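Local coordinates for protein coenzyme A transferase (Yersinia pestis, PDB 3QLI) that probably transfers coenzyme A between carboxylic acids such as acetate, and can hold coenzyme A both covalently and non-covalently, at residues Y88-M99 with D115-S126; Q340-N348 with P405-V413. One frame throughout, in Å; residues are numbered along the deposited sequence.

Interaction 1: residues Y88-M99 with D115-S126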
# COMPACT_ATOMS: atom_id res chain seq x y z
N TYR A 88 -6.33 3.62 -33.68
CA TYR A 88 -6.57 5.05 -33.47
C TYR A 88 -7.82 5.54 -34.19
O TYR A 88 -8.60 6.32 -33.65
CB TYR A 88 -5.34 5.84 -33.92
CG TYR A 88 -5.36 7.31 -33.54
CD1 TYR A 88 -4.83 7.74 -32.32
CD2 TYR A 88 -5.89 8.26 -34.41
CE1 TYR A 88 -4.84 9.07 -31.97
CE2 TYR A 88 -5.90 9.60 -34.06
CZ TYR A 88 -5.38 10.00 -32.85
OH TYR A 88 -5.39 11.33 -32.50
N GLU A 89 -8.02 5.06 -35.41
CA GLU A 89 -9.11 5.56 -36.25
C GLU A 89 -10.48 5.23 -35.68
O GLU A 89 -11.48 5.83 -36.08
CB GLU A 89 -9.01 5.01 -37.67
CG GLU A 89 -7.59 5.02 -38.22
CD GLU A 89 -6.84 3.74 -37.90
OE1 GLU A 89 -7.28 2.66 -38.36
OE2 GLU A 89 -5.82 3.81 -37.18
N LEU A 90 -10.54 4.28 -34.76
CA LEU A 90 -11.81 3.88 -34.16
C LEU A 90 -12.01 4.49 -32.78
O LEU A 90 -13.02 4.23 -32.11
CB LEU A 90 -11.89 2.35 -34.05
CG LEU A 90 -11.63 1.53 -35.31
CD1 LEU A 90 -11.68 0.04 -35.00
CD2 LEU A 90 -12.63 1.88 -36.40
N ASN A 91 -11.06 5.32 -32.35
CA ASN A 91 -11.11 5.95 -31.04
C ASN A 91 -12.38 6.75 -30.74
O ASN A 91 -12.72 6.96 -29.58
CB ASN A 91 -9.88 6.84 -30.84
CG ASN A 91 -9.59 7.10 -29.38
OD1 ASN A 91 -10.07 8.09 -28.81
ND2 ASN A 91 -8.81 6.23 -28.76
N ASN A 92 -13.07 7.20 -31.78
CA ASN A 92 -14.29 7.98 -31.60
C ASN A 92 -15.52 7.13 -31.34
O ASN A 92 -16.60 7.65 -31.04
CB ASN A 92 -14.53 8.88 -32.82
CG ASN A 92 -14.81 8.09 -34.08
OD1 ASN A 92 -14.14 7.09 -34.36
ND2 ASN A 92 -15.79 8.53 -34.85
N ARG A 93 -15.36 5.81 -31.45
CA ARG A 93 -16.47 4.89 -31.26
C ARG A 93 -16.20 3.84 -30.19
O ARG A 93 -17.10 3.46 -29.45
CB ARG A 93 -16.81 4.19 -32.58
CG ARG A 93 -17.48 5.14 -33.59
CD ARG A 93 -17.83 4.45 -34.90
NE ARG A 93 -18.54 5.38 -35.77
CZ ARG A 93 -19.85 5.62 -35.69
NH1 ARG A 93 -20.60 5.00 -34.79
NH2 ARG A 93 -20.40 6.49 -36.53
N ILE A 94 -14.97 3.35 -30.14
CA ILE A 94 -14.56 2.40 -29.10
C ILE A 94 -13.56 3.12 -28.21
O ILE A 94 -12.47 3.44 -28.65
CB ILE A 94 -13.92 1.14 -29.71
CG1 ILE A 94 -14.94 0.44 -30.62
CG2 ILE A 94 -13.43 0.21 -28.59
CD1 ILE A 94 -14.40 -0.75 -31.36
N LYS A 95 -13.95 3.38 -26.97
CA LYS A 95 -13.15 4.21 -26.08
C LYS A 95 -12.28 3.36 -25.15
O LYS A 95 -12.80 2.58 -24.36
CB LYS A 95 -14.05 5.09 -25.22
CG LYS A 95 -15.17 5.81 -25.96
CD LYS A 95 -14.63 6.66 -27.09
CE LYS A 95 -15.71 7.56 -27.68
NZ LYS A 95 -16.28 8.47 -26.65
N PRO A 96 -10.95 3.50 -25.26
CA PRO A 96 -10.07 2.72 -24.37
C PRO A 96 -10.11 3.29 -22.96
O PRO A 96 -9.69 4.42 -22.73
CB PRO A 96 -8.68 2.92 -24.98
CG PRO A 96 -8.95 3.34 -26.41
CD PRO A 96 -10.19 4.18 -26.32
N TYR A 97 -10.65 2.50 -22.04
CA TYR A 97 -10.60 2.82 -20.62
C TYR A 97 -9.57 1.87 -20.05
O TYR A 97 -9.88 0.90 -19.37
CB TYR A 97 -11.99 2.66 -19.97
CG TYR A 97 -12.80 3.94 -20.14
CD1 TYR A 97 -13.14 4.72 -19.04
CD2 TYR A 97 -13.16 4.39 -21.41
CE1 TYR A 97 -13.85 5.91 -19.20
CE2 TYR A 97 -13.86 5.60 -21.58
CZ TYR A 97 -14.20 6.34 -20.47
OH TYR A 97 -14.89 7.52 -20.61
N SER A 98 -8.32 2.15 -20.39
CA SER A 98 -7.21 1.26 -20.12
C SER A 98 -6.89 1.31 -18.65
O SER A 98 -6.82 2.39 -18.05
CB SER A 98 -5.99 1.72 -20.92
OG SER A 98 -6.37 2.16 -22.21
N MET A 99 -6.66 0.15 -18.06
CA MET A 99 -6.34 0.08 -16.64
C MET A 99 -4.85 -0.20 -16.39
O MET A 99 -4.38 -0.10 -15.26
CB MET A 99 -7.27 -0.92 -15.96
CG MET A 99 -8.73 -0.45 -16.12
SD MET A 99 -10.01 -1.53 -15.49
CE MET A 99 -9.92 -1.21 -13.73
N ASP A 115 -1.99 15.04 -32.59
CA ASP A 115 -3.20 15.36 -33.34
C ASP A 115 -4.07 16.36 -32.57
O ASP A 115 -5.14 16.00 -32.06
CB ASP A 115 -3.98 14.08 -33.62
CG ASP A 115 -5.19 14.32 -34.51
OD1 ASP A 115 -5.22 15.34 -35.23
OD2 ASP A 115 -6.11 13.48 -34.48
N GLY A 116 -3.62 17.60 -32.50
CA GLY A 116 -4.34 18.66 -31.82
C GLY A 116 -4.51 18.49 -30.32
O GLY A 116 -5.49 18.97 -29.74
N GLY A 117 -3.56 17.81 -29.68
CA GLY A 117 -3.59 17.60 -28.24
C GLY A 117 -4.81 16.85 -27.72
O GLY A 117 -5.30 17.13 -26.63
N ARG A 118 -5.29 15.90 -28.51
CA ARG A 118 -6.45 15.09 -28.16
C ARG A 118 -6.19 14.03 -27.09
O ARG A 118 -5.12 13.41 -27.07
CB ARG A 118 -6.97 14.38 -29.41
CG ARG A 118 -8.10 15.09 -30.13
CD ARG A 118 -8.51 14.31 -31.37
NE ARG A 118 -9.27 13.11 -31.04
CZ ARG A 118 -9.18 11.96 -31.70
NH1 ARG A 118 -8.37 11.85 -32.74
NH2 ARG A 118 -9.91 10.92 -31.33
N LYS A 119 -7.17 13.80 -26.22
CA LYS A 119 -7.11 12.75 -25.21
C LYS A 119 -7.79 11.57 -25.87
O LYS A 119 -8.94 11.66 -26.28
CB LYS A 119 -7.84 13.16 -23.94
CG LYS A 119 -7.67 12.17 -22.79
CD LYS A 119 -8.37 12.64 -21.53
CE LYS A 119 -7.47 12.53 -20.32
NZ LYS A 119 -7.08 11.13 -20.04
N VAL A 120 -7.07 10.46 -26.00
CA VAL A 120 -7.60 9.31 -26.74
C VAL A 120 -7.55 8.02 -25.92
O VAL A 120 -8.15 7.01 -26.30
CB VAL A 120 -6.87 9.13 -28.08
CG1 VAL A 120 -7.12 10.34 -28.97
CG2 VAL A 120 -5.37 8.96 -27.84
N VAL A 121 -6.84 8.06 -24.80
CA VAL A 121 -6.84 6.97 -23.83
C VAL A 121 -7.34 7.52 -22.50
O VAL A 121 -6.90 8.57 -22.05
CB VAL A 121 -5.44 6.37 -23.64
CG1 VAL A 121 -5.41 5.43 -22.42
CG2 VAL A 121 -4.97 5.67 -24.93
N ASN A 122 -8.30 6.82 -21.89
CA ASN A 122 -8.82 7.26 -20.62
C ASN A 122 -8.42 6.32 -19.50
O ASN A 122 -9.16 5.39 -19.16
CB ASN A 122 -10.34 7.41 -20.67
CG ASN A 122 -10.82 8.65 -19.96
OD1 ASN A 122 -10.44 8.93 -18.82
ND2 ASN A 122 -11.64 9.44 -20.65
N TYR A 123 -7.24 6.55 -18.95
CA TYR A 123 -6.74 5.74 -17.85
C TYR A 123 -7.72 5.70 -16.68
O TYR A 123 -8.20 6.74 -16.24
CB TYR A 123 -5.38 6.29 -17.39
CG TYR A 123 -4.79 5.58 -16.19
CD1 TYR A 123 -4.39 4.25 -16.26
CD2 TYR A 123 -4.61 6.25 -14.99
CE1 TYR A 123 -3.84 3.60 -15.16
CE2 TYR A 123 -4.05 5.62 -13.88
CZ TYR A 123 -3.67 4.30 -13.97
OH TYR A 123 -3.12 3.68 -12.88
N VAL A 124 -7.98 4.50 -16.17
CA VAL A 124 -8.83 4.30 -15.00
C VAL A 124 -7.92 3.85 -13.86
O VAL A 124 -7.43 2.72 -13.86
CB VAL A 124 -9.89 3.21 -15.25
CG1 VAL A 124 -10.78 3.01 -14.01
CG2 VAL A 124 -10.72 3.55 -16.49
N PRO A 125 -7.66 4.74 -12.89
CA PRO A 125 -6.72 4.34 -11.84
C PRO A 125 -7.31 3.22 -10.98
O PRO A 125 -8.50 3.25 -10.64
CB PRO A 125 -6.55 5.62 -11.00
CG PRO A 125 -6.99 6.76 -11.94
CD PRO A 125 -8.09 6.15 -12.75
N SER A 126 -6.49 2.23 -10.64
CA SER A 126 -6.97 1.14 -9.80
C SER A 126 -5.80 0.34 -9.27
O SER A 126 -4.66 0.53 -9.71
CB SER A 126 -7.87 0.20 -10.60
OG SER A 126 -7.09 -0.65 -11.45
O HOH W 1 -5.65 0.82 -13.16

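Interaction 2: residues Q340-N348 with P405-V413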
# COMPACT_ATOMS: atom_id res chain seq x y z
N GLN A 340 13.85 2.95 -12.65
CA GLN A 340 14.69 3.88 -11.90
C GLN A 340 14.58 3.64 -10.41
O GLN A 340 13.53 3.22 -9.91
CB GLN A 340 14.26 5.32 -12.17
CG GLN A 340 14.15 5.72 -13.61
CD GLN A 340 13.59 7.12 -13.74
OE1 GLN A 340 12.53 7.42 -13.19
NE2 GLN A 340 14.32 7.99 -14.41
N ILE A 341 15.66 3.95 -9.69
CA ILE A 341 15.64 3.96 -8.24
C ILE A 341 16.22 5.29 -7.79
O ILE A 341 17.27 5.71 -8.29
CB ILE A 341 16.51 2.82 -7.65
CG1 ILE A 341 16.04 1.46 -8.17
CG2 ILE A 341 16.46 2.86 -6.13
CD1 ILE A 341 16.89 0.29 -7.63
N ASP A 342 15.57 5.99 -6.87
CA ASP A 342 16.14 7.26 -6.44
C ASP A 342 16.85 7.14 -5.10
O ASP A 342 16.86 6.07 -4.49
CB ASP A 342 15.14 8.43 -6.53
CG ASP A 342 14.09 8.42 -5.42
OD1 ASP A 342 14.27 7.72 -4.38
OD2 ASP A 342 13.09 9.17 -5.59
N LEU A 343 17.49 8.22 -4.67
CA LEU A 343 18.32 8.18 -3.47
C LEU A 343 17.53 8.04 -2.16
O LEU A 343 18.13 7.87 -1.10
CB LEU A 343 19.25 9.40 -3.41
CG LEU A 343 20.27 9.43 -4.56
CD1 LEU A 343 21.14 10.69 -4.50
CD2 LEU A 343 21.14 8.16 -4.52
N THR A 344 16.20 8.11 -2.24
CA THR A 344 15.36 7.88 -1.08
C THR A 344 14.98 6.40 -0.98
O THR A 344 14.49 5.95 0.05
CB THR A 344 14.04 8.70 -1.11
OG1 THR A 344 13.11 8.10 -2.03
CG2 THR A 344 14.30 10.14 -1.53
N GLY A 345 15.22 5.65 -2.06
CA GLY A 345 14.88 4.24 -2.10
C GLY A 345 13.54 3.96 -2.77
O GLY A 345 13.10 2.81 -2.83
N ALA A 346 12.88 5.00 -3.27
CA ALA A 346 11.66 4.81 -4.05
C ALA A 346 12.02 4.29 -5.45
O ALA A 346 13.09 4.61 -5.97
CB ALA A 346 10.90 6.13 -4.16
N CYS A 347 11.12 3.51 -6.05
CA CYS A 347 11.35 2.95 -7.39
C CYS A 347 10.27 3.37 -8.37
O CYS A 347 9.11 3.57 -7.98
CB CYS A 347 11.40 1.41 -7.31
SG CYS A 347 12.63 0.85 -6.07
N ASN A 348 10.65 3.49 -9.64
CA ASN A 348 9.73 3.89 -10.69
C ASN A 348 9.79 2.95 -11.88
O ASN A 348 10.86 2.71 -12.44
CB ASN A 348 10.04 5.31 -11.17
CG ASN A 348 9.14 5.75 -12.31
OD1 ASN A 348 7.96 5.41 -12.34
ND2 ASN A 348 9.69 6.51 -13.25
N PRO A 405 6.89 3.01 -3.12
CA PRO A 405 7.23 4.08 -2.17
C PRO A 405 8.47 3.73 -1.38
O PRO A 405 8.74 2.54 -1.13
CB PRO A 405 6.02 4.10 -1.23
CG PRO A 405 4.91 3.48 -2.02
CD PRO A 405 5.59 2.41 -2.82
N ARG A 406 9.22 4.74 -0.95
CA ARG A 406 10.43 4.47 -0.18
C ARG A 406 10.09 3.77 1.13
O ARG A 406 10.93 3.10 1.71
CB ARG A 406 11.20 5.74 0.11
CG ARG A 406 10.53 6.67 1.13
CD ARG A 406 11.51 7.77 1.57
NE ARG A 406 10.81 8.94 2.08
CZ ARG A 406 11.42 10.07 2.46
NH1 ARG A 406 12.74 10.16 2.40
NH2 ARG A 406 10.70 11.10 2.89
N ILE A 407 8.85 3.90 1.61
CA ILE A 407 8.52 3.25 2.88
C ILE A 407 8.30 1.75 2.71
O ILE A 407 8.22 1.02 3.69
CB ILE A 407 7.27 3.87 3.56
CG1 ILE A 407 6.05 3.77 2.65
CG2 ILE A 407 7.57 5.32 4.01
CD1 ILE A 407 4.78 4.36 3.25
N ASP A 408 8.14 1.30 1.47
CA ASP A 408 7.89 -0.12 1.21
C ASP A 408 9.06 -0.91 0.63
O ASP A 408 9.07 -2.14 0.70
CB ASP A 408 6.68 -0.28 0.27
CG ASP A 408 5.39 0.14 0.93
OD1 ASP A 408 5.09 -0.34 2.04
OD2 ASP A 408 4.66 0.96 0.32
N THR A 409 10.04 -0.23 0.07
CA THR A 409 11.16 -0.93 -0.54
C THR A 409 11.92 -1.75 0.48
O THR A 409 12.16 -1.32 1.60
CB THR A 409 12.12 0.04 -1.27
OG1 THR A 409 11.37 0.88 -2.15
CG2 THR A 409 13.14 -0.75 -2.07
N HIS A 410 12.29 -2.96 0.09
CA HIS A 410 13.02 -3.87 0.96
C HIS A 410 14.45 -4.02 0.49
O HIS A 410 15.37 -3.42 1.04
CB HIS A 410 12.33 -5.24 0.97
CG HIS A 410 12.87 -6.18 1.99
ND1 HIS A 410 12.59 -7.53 1.98
CD2 HIS A 410 13.67 -5.98 3.06
CE1 HIS A 410 13.20 -8.12 2.99
NE2 HIS A 410 13.86 -7.20 3.67
N TYR A 411 14.63 -4.81 -0.57
CA TYR A 411 15.94 -5.05 -1.13
C TYR A 411 16.03 -4.53 -2.55
O TYR A 411 15.17 -4.82 -3.37
CB TYR A 411 16.19 -6.56 -1.22
CG TYR A 411 16.86 -7.21 -0.04
CD1 TYR A 411 18.24 -7.20 0.09
CD2 TYR A 411 16.12 -7.85 0.94
CE1 TYR A 411 18.87 -7.80 1.16
CE2 TYR A 411 16.73 -8.45 2.02
CZ TYR A 411 18.10 -8.42 2.13
OH TYR A 411 18.71 -9.02 3.20
N ILE A 412 17.08 -3.76 -2.84
CA ILE A 412 17.29 -3.34 -4.22
C ILE A 412 18.58 -3.98 -4.72
O ILE A 412 19.47 -4.27 -3.92
CB ILE A 412 17.39 -1.82 -4.36
CG1 ILE A 412 18.45 -1.26 -3.41
CG2 ILE A 412 16.00 -1.19 -4.11
CD1 ILE A 412 18.78 0.22 -3.66
N VAL A 413 18.66 -4.21 -6.02
CA VAL A 413 19.81 -4.88 -6.62
C VAL A 413 20.17 -4.25 -7.95
O VAL A 413 19.29 -3.97 -8.75
CB VAL A 413 19.52 -6.37 -6.87
CG1 VAL A 413 20.63 -7.00 -7.75
CG2 VAL A 413 19.36 -7.12 -5.54
O HOH W 2 14.87 8.26 2.28

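Interaction 1: residues Y88-M99 with D115-S126
Pro96 and Ser98 accept backbone bonds from Asn122 and Val124. Asn122 N donates to Pro96 O at 2.9 Å, and Val124 N to Ser98 O at 3.1 Å. Tyr97 CA and Tyr123 CA add C-H...O contacts to Asn122 O and Ser98 O. Segment 121-124 runs parallel to strand 94-98. It returns to it after helix 103-114, in the manner of a beta-alpha-beta crossover whose second extended piece is not a regular strand.

Side-chain polar contacts hold the other end. Asn91 ND2 gives a fairly straight bond to Val120 O, 2.7 Å long, with the oxygen close to the amide plane. Its CG lies anti to the backbone N (chi1 -159°), which turns the amide to the valine. Tyr88 OH donates to the anti lone pair of Asp115 OD2 at 3.0 Å. The same oxygen takes Arg118 NH1 in a salt bridge, so one carboxylate oxygen ties the tyrosine to the arginine.

Water 1 donates to Met99 O and Val124 O and accepts from Ser126 OG.

Tyr97 packs on Asn122 and Val124. Asn122 CB sits over the middle of one ring face, a CH-pi contact 3.9 Å from the centroid, and its amide stacks 18° from the ring plane. Val124 CG2 meets the ring edge at Tyr97 CD1. Separately, Met99 CG packs on Val124 CB, and the Met99 methyl reaches Ser126.

Strand 94-98 is the outermost strand of the parallel N-terminal sheet in this chain. Strand 70-74 pairs with it, and Val121 leans on Leu108 and Ile109 of helix 103-114. Ser425 of the second subunit packs on Tyr97.

Interaction 2: residues Q340-N348 with P405-V413
Arg406 lies across Thr344, the two side chains at about a right angle. Its CB is 3.3 Å from Thr344 O and also faces Thr344 OG1. CG, 4.2 Å from Thr344 O, sits between the backbone N and the carbonyl carbon (chi1 71°), and this turn at CB sends the extended chain across the threonine. CD passes 3.8 Å from Thr344 CB. At the tip, NH1 is 4.0 Å from Thr344 CB and donates to water 2, which lies in the guanidinium plane and donates in turn to Thr344 O. NH2 bonds to Gln356 O of the second subunit.

A direct hydrogen bond joins the segments beside this arginine. Thr409 OG1 donates to Gly345 O at 2.7 Å, tilted 25° from the carbonyl plane. Further along the strands, Ile341 CD1 packs on Ile412 CG2 at 3.9 Å, with Cys347 SG a looser neighbour.

The type I turn 342-345 sets up these groups. Asp342 OD1 accepts from Thr344 N in an Asx turn, and also from Thr344 OG1 and Ala346 N. The OG1 bond is 2.6 Å long and holds the OG1 rotation.

The hairpin 340-348 thus meets segment 405-413 through polar groups at its turn and through apolar ones along its strands. Three donors on one aspartate oxygen would be consistent with a charged carboxylate, and Arg406 carries the polar side on to the dimer interface.

In the fold
Interaction 1 belongs to the N-terminal acetyl-CoA hydrolase/transferase domain and interaction 2 to the C-terminal one. Their centres are 31 Å apart, and their nearest atoms about 11 Å, so they do not touch within the chain. The dimer brings them together: Arg406 of interaction 2 packs on Tyr123 of the second subunit, a residue of interaction 1 there. Both also lie near residues that bind coenzyme A. The side chain of Tyr123 is about 7 Å from that of Glu350 and about 8 Å from that of Ser358. The side chain of Cys347 is about 5 Å from that of Gln363, and that of Ile341 about 7 Å from that of Arg393.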